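Side-chain contacts in putative exported protein (Burkholderia pseudomallei, PDB 4JGB), which is of unknown function but probably binds NAD or NADP and may act as an oxidoreductase on CH-NH groups: residues E24-G29 against A44-K49; T33-N38 against A61-Q66; V68-Y73 against I193-E198; K88-G93 against V102-G107. All blocks are in the same frame, centred on the assembly; numbering follows the deposited sequence.

Contact 1. Residues E24-G29 against A44-K49; sequences EAARRG and ANVQAK
Ala26 and Asn45 mark the closest approach of the two backbones, their CA atoms 6.2 Å apart. Ala26 lies in the last turn of helix 16-27, which Gly29, at positive phi, closes in a Schellman motif with its N bonded to Ala26 O. Asn45 also has positive phi, in the loop that leads into strand 47-50. The C-terminal end of the helix is thereby set against the entry to an edge strand of the main sheet in this Rossmann-type domain. One methyl does all the touching from the helix side: Ala26 CB meets the main-chain O of Asn45 at 3.6 Å, with Asn45 CB next to it at 4.0 Å. Val46 offers a single branch, CG2, to the same methyl at 4.1 Å. That branch lies beside its own backbone N, while CG1, anti to that N (chi1 162°), makes no contact with the methyl. Within the helix segment, Arg28 grips Glu24 side-on, NE and NH2 both converging on OE2 at 2.8 and 2.6 Å, with the oxygen practically in the guanidinium plane. NE uses the anti lone pair of OE2, whereas NH2 meets it from above the carboxylate plane, and both bonds are bent, with angles of 143° and 145°. Arg28 NH1 pairs with Asp197, tying the helix end to helix 188-201, while Glu24 OE1 pairs with Arg165. Across the contact itself the chemistry is a small van der Waals touch, 82 Å² buried without a hydrogen bond; the directional bonds lie within the helix end and toward helix 188-201.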
# COMPACT_ATOMS: atom_id res chain seq x y z
N GLU A 24 11.59 -6.58 -3.86
CA GLU A 24 11.79 -6.99 -2.46
C GLU A 24 11.13 -8.33 -2.19
O GLU A 24 11.68 -9.17 -1.47
CB GLU A 24 11.26 -5.92 -1.48
CG GLU A 24 11.43 -6.24 0.01
CD GLU A 24 12.89 -6.42 0.46
OE1 GLU A 24 13.75 -5.69 -0.05
OE2 GLU A 24 13.16 -7.24 1.38
N ALA A 25 9.94 -8.53 -2.76
CA ALA A 25 9.26 -9.80 -2.56
C ALA A 25 9.94 -10.94 -3.36
O ALA A 25 10.18 -12.01 -2.80
CB ALA A 25 7.77 -9.70 -2.89
N ALA A 26 10.27 -10.68 -4.62
CA ALA A 26 10.99 -11.67 -5.47
C ALA A 26 12.31 -12.13 -4.86
O ALA A 26 12.60 -13.32 -4.85
CB ALA A 26 11.22 -11.14 -6.88
N ARG A 27 13.11 -11.19 -4.32
CA ARG A 27 14.43 -11.56 -3.85
C ARG A 27 14.35 -12.45 -2.59
O ARG A 27 15.36 -13.10 -2.23
CB ARG A 27 15.30 -10.32 -3.58
CG ARG A 27 14.94 -9.48 -2.33
CD ARG A 27 15.76 -8.18 -2.33
NE ARG A 27 17.18 -8.45 -2.07
CZ ARG A 27 18.20 -7.58 -2.22
NH1 ARG A 27 18.02 -6.34 -2.63
NH2 ARG A 27 19.44 -8.00 -1.93
N ARG A 28 13.17 -12.49 -1.95
CA ARG A 28 12.93 -13.32 -0.75
C ARG A 28 12.42 -14.72 -1.13
O ARG A 28 12.30 -15.62 -0.28
CB ARG A 28 11.90 -12.66 0.19
CG ARG A 28 12.30 -11.28 0.71
CD ARG A 28 11.24 -10.72 1.69
NE ARG A 28 11.55 -9.35 2.10
CZ ARG A 28 11.12 -8.73 3.21
NH1 ARG A 28 10.31 -9.33 4.08
NH2 ARG A 28 11.50 -7.49 3.43
N GLY A 29 12.10 -14.89 -2.40
CA GLY A 29 11.62 -16.21 -2.88
C GLY A 29 10.09 -16.26 -2.97
O GLY A 29 9.52 -17.32 -3.26
N ALA A 44 10.66 -9.34 -14.56
CA ALA A 44 11.96 -9.98 -14.44
C ALA A 44 12.09 -10.46 -12.99
O ALA A 44 12.11 -9.65 -12.06
CB ALA A 44 13.09 -9.02 -14.79
N ASN A 45 12.16 -11.79 -12.81
CA ASN A 45 11.94 -12.45 -11.50
C ASN A 45 10.50 -12.28 -11.03
O ASN A 45 10.13 -12.74 -9.97
CB ASN A 45 12.91 -11.94 -10.43
CG ASN A 45 14.36 -12.11 -10.84
OD1 ASN A 45 14.81 -13.22 -11.08
ND2 ASN A 45 15.08 -11.02 -10.93
N VAL A 46 9.70 -11.59 -11.82
CA VAL A 46 8.33 -11.26 -11.45
C VAL A 46 7.50 -11.55 -12.69
O VAL A 46 7.82 -11.07 -13.77
CB VAL A 46 8.22 -9.77 -11.11
CG1 VAL A 46 6.77 -9.29 -11.14
CG2 VAL A 46 8.88 -9.48 -9.76
N GLN A 47 6.45 -12.34 -12.53
CA GLN A 47 5.59 -12.67 -13.67
C GLN A 47 4.52 -11.62 -13.87
O GLN A 47 4.35 -10.76 -13.02
CB GLN A 47 4.96 -14.05 -13.50
CG GLN A 47 5.97 -15.16 -13.71
CD GLN A 47 7.16 -15.14 -12.76
OE1 GLN A 47 8.33 -15.17 -13.19
NE2 GLN A 47 6.88 -15.12 -11.45
N ALA A 48 3.82 -11.68 -15.00
CA ALA A 48 2.90 -10.62 -15.42
C ALA A 48 1.67 -11.24 -16.07
O ALA A 48 1.78 -12.20 -16.85
CB ALA A 48 3.59 -9.67 -16.39
N LYS A 49 0.50 -10.71 -15.71
CA LYS A 49 -0.78 -11.20 -16.20
C LYS A 49 -1.76 -10.02 -16.38
O LYS A 49 -1.65 -8.98 -15.70
CB LYS A 49 -1.36 -12.25 -15.23

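Contact 2. Residues T33-N38 against A61-Q66; sequences TALSRN and AALAGQ. With SO4 (sulfate ion), chain E.
The main-chain N of Arg37 donates to O1 of a sulfate ion that probably comes from the crystallisation liquor. The N to O1 distance, 2.5 Å, is shorter than usual and to be read with caution; the nearly straight N-H...O angle of 171° is the better evidence for the bond. Ser36 CB also lies near this oxygen, 3.5 Å from O1, and the ion has a second partner in Tyr73. The arginine side chain is not modelled beyond CB, so any part it takes cannot be judged. Between the protein segments the contact is apolar and centres on Leu35. Its CD1 meets Ala62 CB at 3.9 Å, while CD2 lies a little farther from Ala62 CB, at 4.1 Å, so the fork of the leucine straddles the alanine. Leu35 CD1 also reaches Leu63 CD2 at 4.1 Å, the two side chains crossing at a slant. Leu63 sets out from the backbone away from the strand; with CG anti to its carbonyl carbon (chi1 -70°), its CD2 branch still returns to Leu35. Beyond the helix end a type II turn, closed by Gln66 N to Leu63 O at 2.8 Å, brings Gln66 opposite Thr33. Helix 56-63, which links strand 47-50 to strand 68-71, covers strand 31-36 as in the Rossmann fold, whose sheet order here begins 3-2-1-4; an anion just after this second strand is consistent with where related NADP-binding proteins take the 2'-phosphate.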
# COMPACT_ATOMS: atom_id res chain seq x y z
N THR A 33 3.39 -11.79 -9.10
CA THR A 33 2.70 -11.56 -10.36
C THR A 33 2.29 -10.09 -10.45
O THR A 33 1.47 -9.64 -9.67
CB THR A 33 1.47 -12.49 -10.45
OG1 THR A 33 1.90 -13.84 -10.17
CG2 THR A 33 0.79 -12.41 -11.85
N ALA A 34 2.87 -9.34 -11.38
CA ALA A 34 2.44 -7.97 -11.68
C ALA A 34 1.16 -7.99 -12.51
O ALA A 34 1.13 -8.53 -13.64
CB ALA A 34 3.54 -7.19 -12.40
N LEU A 35 0.09 -7.43 -11.96
CA LEU A 35 -1.16 -7.40 -12.67
C LEU A 35 -1.37 -6.01 -13.26
O LEU A 35 -1.17 -5.01 -12.55
CB LEU A 35 -2.33 -7.79 -11.74
CG LEU A 35 -2.41 -9.21 -11.19
CD1 LEU A 35 -3.70 -9.35 -10.37
CD2 LEU A 35 -2.42 -10.23 -12.33
N SER A 36 -1.75 -5.95 -14.55
CA SER A 36 -2.12 -4.67 -15.22
C SER A 36 -3.04 -4.83 -16.45
O SER A 36 -3.22 -5.94 -16.95
CB SER A 36 -0.87 -3.87 -15.62
OG SER A 36 -0.06 -4.59 -16.53
N ARG A 37 -3.60 -3.72 -16.93
CA ARG A 37 -4.42 -3.72 -18.16
C ARG A 37 -3.63 -4.10 -19.41
O ARG A 37 -4.12 -4.87 -20.23
CB ARG A 37 -5.13 -2.37 -18.36
N ASN A 38 -2.39 -3.60 -19.55
CA ASN A 38 -1.48 -3.98 -20.64
C ASN A 38 -0.18 -4.50 -20.08
O ASN A 38 0.77 -3.72 -19.94
CB ASN A 38 -1.14 -2.81 -21.55
CG ASN A 38 -2.30 -1.89 -21.76
OD1 ASN A 38 -2.46 -0.92 -21.02
ND2 ASN A 38 -3.14 -2.19 -22.75
N ALA A 61 -10.99 -13.30 -11.32
CA ALA A 61 -10.30 -14.32 -12.12
C ALA A 61 -8.78 -14.31 -11.97
O ALA A 61 -8.17 -15.36 -11.87
CB ALA A 61 -10.68 -14.21 -13.59
N ALA A 62 -8.16 -13.12 -11.97
CA ALA A 62 -6.70 -12.98 -11.84
C ALA A 62 -6.15 -13.29 -10.46
O ALA A 62 -4.96 -13.64 -10.32
CB ALA A 62 -6.24 -11.59 -12.25
N LEU A 63 -6.97 -13.13 -9.44
CA LEU A 63 -6.54 -13.36 -8.05
C LEU A 63 -6.67 -14.81 -7.64
O LEU A 63 -6.21 -15.19 -6.55
CB LEU A 63 -7.37 -12.52 -7.07
CG LEU A 63 -7.14 -11.01 -7.07
CD1 LEU A 63 -7.82 -10.43 -5.83
CD2 LEU A 63 -5.66 -10.68 -7.08
N ALA A 64 -7.30 -15.61 -8.49
CA ALA A 64 -7.60 -17.00 -8.16
C ALA A 64 -6.30 -17.74 -7.84
O ALA A 64 -5.32 -17.68 -8.59
CB ALA A 64 -8.38 -17.68 -9.28
N GLY A 65 -6.26 -18.37 -6.67
CA GLY A 65 -5.05 -19.05 -6.22
C GLY A 65 -3.97 -18.20 -5.59
O GLY A 65 -2.96 -18.73 -5.16
N GLN A 66 -4.15 -16.88 -5.54
CA GLN A 66 -3.14 -16.01 -4.90
C GLN A 66 -3.30 -16.01 -3.37
O GLN A 66 -4.42 -16.13 -2.85
CB GLN A 66 -3.23 -14.57 -5.43
CG GLN A 66 -3.03 -14.39 -6.94
CD GLN A 66 -1.61 -14.72 -7.41
OE1 GLN A 66 -0.65 -14.63 -6.64
NE2 GLN A 66 -1.48 -15.12 -8.67
S SO4 E . -2.99 -0.38 -14.85
O1 SO4 E . -3.48 -1.50 -15.69
O2 SO4 E . -2.81 -0.77 -13.43
O3 SO4 E . -1.70 0.08 -15.39
O4 SO4 E . -3.99 0.71 -14.89

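Contact 3. Residues V68-Y73 against I193-E198; sequences VVASAY and IAFVDE. With SO4 (sulfate ion), chain E.
Ala70 CB sits against the rim of the Phe195 ring, near the ring plane, 3.8 Å from CE1 and 4.0 Å from CZ. The methyl thus meets the edge of the aromatic and not its face. Ser71 adds only its main-chain O, at 4.4 Å from Phe195 CZ and oblique to the ring; its CB points to the opposite side of the strand. What carries the ring so far from the helix is its first torsion: CG anti to the backbone N (chi1 -173°) extends the phenyl toward the sheet, bridging 9.6 Å between the CA atoms of Ala70 and Phe195. Past the strand end, Tyr73 turns in another direction and donates through OH to sulfate O2 at 2.7 Å, the oxygen lying at the ring edge and in its plane. In the next shell, Val103 and Val105 of the neighbouring strand 101-105 and Ile21 of helix 16-27 also touch the phenyl, so that through Phe195 helix 188-201 packs on the central parallel strands of the Rossmann-type sheet. Farther along that helix, Glu198 OE2 forms a salt bridge with Arg101 and accepts from Phe204 N, while OE1 accepts from Arg203 N. With no hydrogen bond between strand and helix here, the contact is a buried van der Waals one, whereas the buried carboxylate of Glu198 has its polar needs met outside it and is probably kept ionised by the nearby arginine.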
# COMPACT_ATOMS: atom_id res chain seq x y z
N VAL A 68 -2.05 -13.36 -1.52
CA VAL A 68 -2.08 -11.96 -1.09
C VAL A 68 -2.37 -11.09 -2.31
O VAL A 68 -1.81 -11.28 -3.38
CB VAL A 68 -0.72 -11.57 -0.46
CG1 VAL A 68 -0.60 -10.06 -0.13
CG2 VAL A 68 -0.43 -12.45 0.75
N VAL A 69 -3.24 -10.10 -2.15
CA VAL A 69 -3.30 -9.08 -3.20
C VAL A 69 -2.82 -7.73 -2.64
O VAL A 69 -3.23 -7.30 -1.55
CB VAL A 69 -4.69 -9.04 -3.86
CG1 VAL A 69 -5.73 -8.55 -2.86
CG2 VAL A 69 -4.69 -8.12 -5.07
N ALA A 70 -1.91 -7.07 -3.37
CA ALA A 70 -1.40 -5.74 -2.95
C ALA A 70 -1.60 -4.67 -4.03
O ALA A 70 -1.49 -4.94 -5.22
CB ALA A 70 0.08 -5.83 -2.52
N SER A 71 -1.88 -3.45 -3.61
CA SER A 71 -1.95 -2.33 -4.54
C SER A 71 -0.87 -1.30 -4.18
O SER A 71 -0.81 -0.81 -3.04
CB SER A 71 -3.37 -1.73 -4.52
OG SER A 71 -3.38 -0.40 -5.02
N ALA A 72 -0.03 -0.96 -5.15
CA ALA A 72 1.19 -0.18 -4.92
C ALA A 72 1.26 1.11 -5.72
O ALA A 72 2.34 1.68 -5.90
CB ALA A 72 2.41 -1.02 -5.23
N TYR A 73 0.12 1.56 -6.22
CA TYR A 73 0.03 2.90 -6.77
C TYR A 73 0.59 3.91 -5.80
O TYR A 73 0.16 3.98 -4.65
CB TYR A 73 -1.41 3.24 -7.11
CG TYR A 73 -1.97 2.31 -8.12
CD1 TYR A 73 -1.51 2.32 -9.45
CD2 TYR A 73 -2.95 1.39 -7.77
CE1 TYR A 73 -2.02 1.44 -10.39
CE2 TYR A 73 -3.47 0.51 -8.71
CZ TYR A 73 -3.01 0.55 -10.01
OH TYR A 73 -3.55 -0.32 -10.92
N ILE A 193 10.85 -2.94 2.16
CA ILE A 193 11.15 -3.91 3.25
C ILE A 193 9.97 -3.97 4.23
O ILE A 193 9.45 -5.04 4.48
CB ILE A 193 12.50 -3.62 3.97
CG1 ILE A 193 13.67 -3.76 2.96
CG2 ILE A 193 12.65 -4.55 5.19
CD1 ILE A 193 15.08 -3.53 3.46
N ALA A 194 9.56 -2.84 4.79
CA ALA A 194 8.41 -2.77 5.70
C ALA A 194 7.13 -3.42 5.16
O ALA A 194 6.44 -4.16 5.89
CB ALA A 194 8.13 -1.34 6.14
N PHE A 195 6.83 -3.15 3.88
CA PHE A 195 5.56 -3.48 3.28
C PHE A 195 5.52 -5.00 3.14
O PHE A 195 4.55 -5.67 3.56
CB PHE A 195 5.44 -2.77 1.90
CG PHE A 195 4.09 -2.89 1.23
CD1 PHE A 195 3.75 -4.04 0.51
CD2 PHE A 195 3.21 -1.82 1.23
CE1 PHE A 195 2.53 -4.12 -0.17
CE2 PHE A 195 1.98 -1.91 0.56
CZ PHE A 195 1.66 -3.05 -0.15
N VAL A 196 6.61 -5.55 2.59
CA VAL A 196 6.71 -7.01 2.41
C VAL A 196 6.85 -7.74 3.77
O VAL A 196 6.33 -8.85 3.93
CB VAL A 196 7.86 -7.37 1.42
CG1 VAL A 196 8.06 -8.87 1.37
CG2 VAL A 196 7.60 -6.82 0.00
N ASP A 197 7.52 -7.14 4.76
CA ASP A 197 7.58 -7.74 6.13
C ASP A 197 6.14 -7.86 6.64
O ASP A 197 5.77 -8.84 7.29
CB ASP A 197 8.36 -6.87 7.15
CG ASP A 197 9.87 -6.92 7.01
OD1 ASP A 197 10.45 -7.79 6.33
OD2 ASP A 197 10.51 -6.05 7.63
N GLU A 198 5.33 -6.85 6.35
CA GLU A 198 3.97 -6.81 6.88
C GLU A 198 3.09 -7.85 6.21
O GLU A 198 2.26 -8.48 6.87
CB GLU A 198 3.34 -5.40 6.80
CG GLU A 198 1.88 -5.29 7.30
CD GLU A 198 1.63 -5.96 8.67
OE1 GLU A 198 2.61 -6.12 9.45
OE2 GLU A 198 0.46 -6.32 8.97
S SO4 E . -2.99 -0.38 -14.85
O1 SO4 E . -3.48 -1.50 -15.69
O2 SO4 E . -2.81 -0.77 -13.43
O3 SO4 E . -1.70 0.08 -15.39
O4 SO4 E . -3.99 0.71 -14.89

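Contact 4. Residues K88-G93 against V102-G107; sequences KALVDG and VVVVGG
Val102 opens the strand side of the contact, its CG1 lying 4.3 Å from Leu90 CD1, a loose apolar touch. Val103, next in line, turns its side chain to the other face of the sheet, where it meets Ile199 of helix 188-201. The alternation places Val102 and Val104 on the helix 83-97 side and Val103 and Val105 on the helix 188-201 side. Strand 68-71, helix 83-97 and strand 101-105 form a beta-alpha-beta unit of the Rossmann type, and Leu90 is the residue through which the connecting helix reaches this strand; the same leucine also packs on Val69 and Ser71 of strand 68-71, so it spans both strands of the unit. Val104 makes the tightest touch, CG1 to Leu90 CD1 at 3.4 Å, shorter than usual for two carbons. The two side chains slide past one another in opposite directions, so the meeting is alongside and not head-on. CG1 reaches the leucine from beside its own backbone N, leaving CG2 between N and the carbonyl carbon. Leu90 has chi1 at -87°, well off the staggered -60°, and this goes with the short carbon-carbon approach. Val105 turns back to the far face, where Tyr191 touches it. After it the strand gives way to Gly106 and Gly107, and the main-chain O of Gly107 is hydrogen-bonded to Thr110 OG1.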
# COMPACT_ATOMS: atom_id res chain seq x y z
N LYS A 88 -12.10 -0.22 -2.94
CA LYS A 88 -13.37 -0.92 -3.05
C LYS A 88 -13.27 -2.10 -4.01
O LYS A 88 -13.78 -3.20 -3.73
CB LYS A 88 -14.49 0.02 -3.50
CG LYS A 88 -14.90 1.04 -2.45
CD LYS A 88 -16.25 1.71 -2.75
CE LYS A 88 -16.58 2.68 -1.62
NZ LYS A 88 -17.94 3.32 -1.65
N ALA A 89 -12.61 -1.87 -5.13
CA ALA A 89 -12.50 -2.92 -6.17
C ALA A 89 -11.59 -4.04 -5.69
O ALA A 89 -11.84 -5.21 -5.97
CB ALA A 89 -12.01 -2.33 -7.49
N LEU A 90 -10.54 -3.67 -4.95
CA LEU A 90 -9.65 -4.66 -4.36
C LEU A 90 -10.37 -5.56 -3.38
O LEU A 90 -10.22 -6.78 -3.43
CB LEU A 90 -8.48 -3.99 -3.63
CG LEU A 90 -7.23 -3.62 -4.42
CD1 LEU A 90 -6.18 -3.19 -3.42
CD2 LEU A 90 -6.72 -4.80 -5.24
N VAL A 91 -11.11 -4.95 -2.46
CA VAL A 91 -11.84 -5.69 -1.43
C VAL A 91 -12.86 -6.62 -2.08
O VAL A 91 -12.96 -7.78 -1.68
CB VAL A 91 -12.59 -4.75 -0.47
CG1 VAL A 91 -13.60 -5.53 0.37
CG2 VAL A 91 -11.61 -3.98 0.42
N ASP A 92 -13.59 -6.11 -3.07
CA ASP A 92 -14.62 -6.95 -3.75
C ASP A 92 -13.98 -8.15 -4.48
O ASP A 92 -14.43 -9.31 -4.38
CB ASP A 92 -15.47 -6.09 -4.70
CG ASP A 92 -16.46 -6.90 -5.49
OD1 ASP A 92 -17.28 -7.59 -4.86
OD2 ASP A 92 -16.42 -6.87 -6.74
N GLY A 93 -12.90 -7.87 -5.21
CA GLY A 93 -12.10 -8.91 -5.87
C GLY A 93 -11.58 -9.94 -4.90
O GLY A 93 -11.73 -11.14 -5.12
N VAL A 102 -4.95 -8.64 2.04
CA VAL A 102 -4.98 -7.46 1.15
C VAL A 102 -4.09 -6.35 1.75
O VAL A 102 -4.32 -5.91 2.88
CB VAL A 102 -6.44 -6.89 1.03
CG1 VAL A 102 -6.48 -5.61 0.18
CG2 VAL A 102 -7.41 -7.92 0.48
N VAL A 103 -3.08 -5.89 1.02
CA VAL A 103 -2.24 -4.80 1.55
C VAL A 103 -2.20 -3.65 0.55
O VAL A 103 -1.87 -3.86 -0.63
CB VAL A 103 -0.79 -5.23 1.95
CG1 VAL A 103 -0.02 -4.06 2.59
CG2 VAL A 103 -0.80 -6.40 2.92
N VAL A 104 -2.55 -2.45 1.00
CA VAL A 104 -2.59 -1.28 0.09
C VAL A 104 -1.66 -0.16 0.54
O VAL A 104 -1.46 0.06 1.74
CB VAL A 104 -4.05 -0.77 -0.19
CG1 VAL A 104 -5.00 -1.92 -0.49
CG2 VAL A 104 -4.63 -0.02 0.99
N VAL A 105 -1.06 0.53 -0.42
CA VAL A 105 -0.30 1.74 -0.15
C VAL A 105 -1.30 2.81 0.26
O VAL A 105 -2.25 3.10 -0.46
CB VAL A 105 0.56 2.15 -1.38
CG1 VAL A 105 1.14 3.58 -1.25
CG2 VAL A 105 1.71 1.15 -1.59
N GLY A 106 -1.09 3.39 1.44
CA GLY A 106 -1.94 4.45 1.96
C GLY A 106 -1.41 5.84 1.64
O GLY A 106 -0.79 6.04 0.59
N GLY A 107 -1.61 6.79 2.54
CA GLY A 107 -1.22 8.20 2.32
C GLY A 107 -0.70 8.85 3.62
O GLY A 107 -1.34 8.78 4.65

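Overall arrangement
From the N terminus, contact 1 opens on helix 16-27 and contact 2 on strand 31-36 before contact 1 closes at the loop entering strand 47-50, so the two cross; Gln47 O and Ala34 N, 2.6 Å apart, probably join them by a hydrogen bond between neighbouring strands. Contact 2 closes at 61-66. Contact 3 then opens on strand 68-71 and closes only at helix 188-201, a long loop that encloses all of contact 4. Contacts 3 and 4 meet through adjacent strands, Val69 O to Val103 N at 2.9 Å. All four reach one sheet: contacts 1 and 3 involve helices 16-27 and 188-201, contacts 2 and 4 helices 56-63 and 83-97.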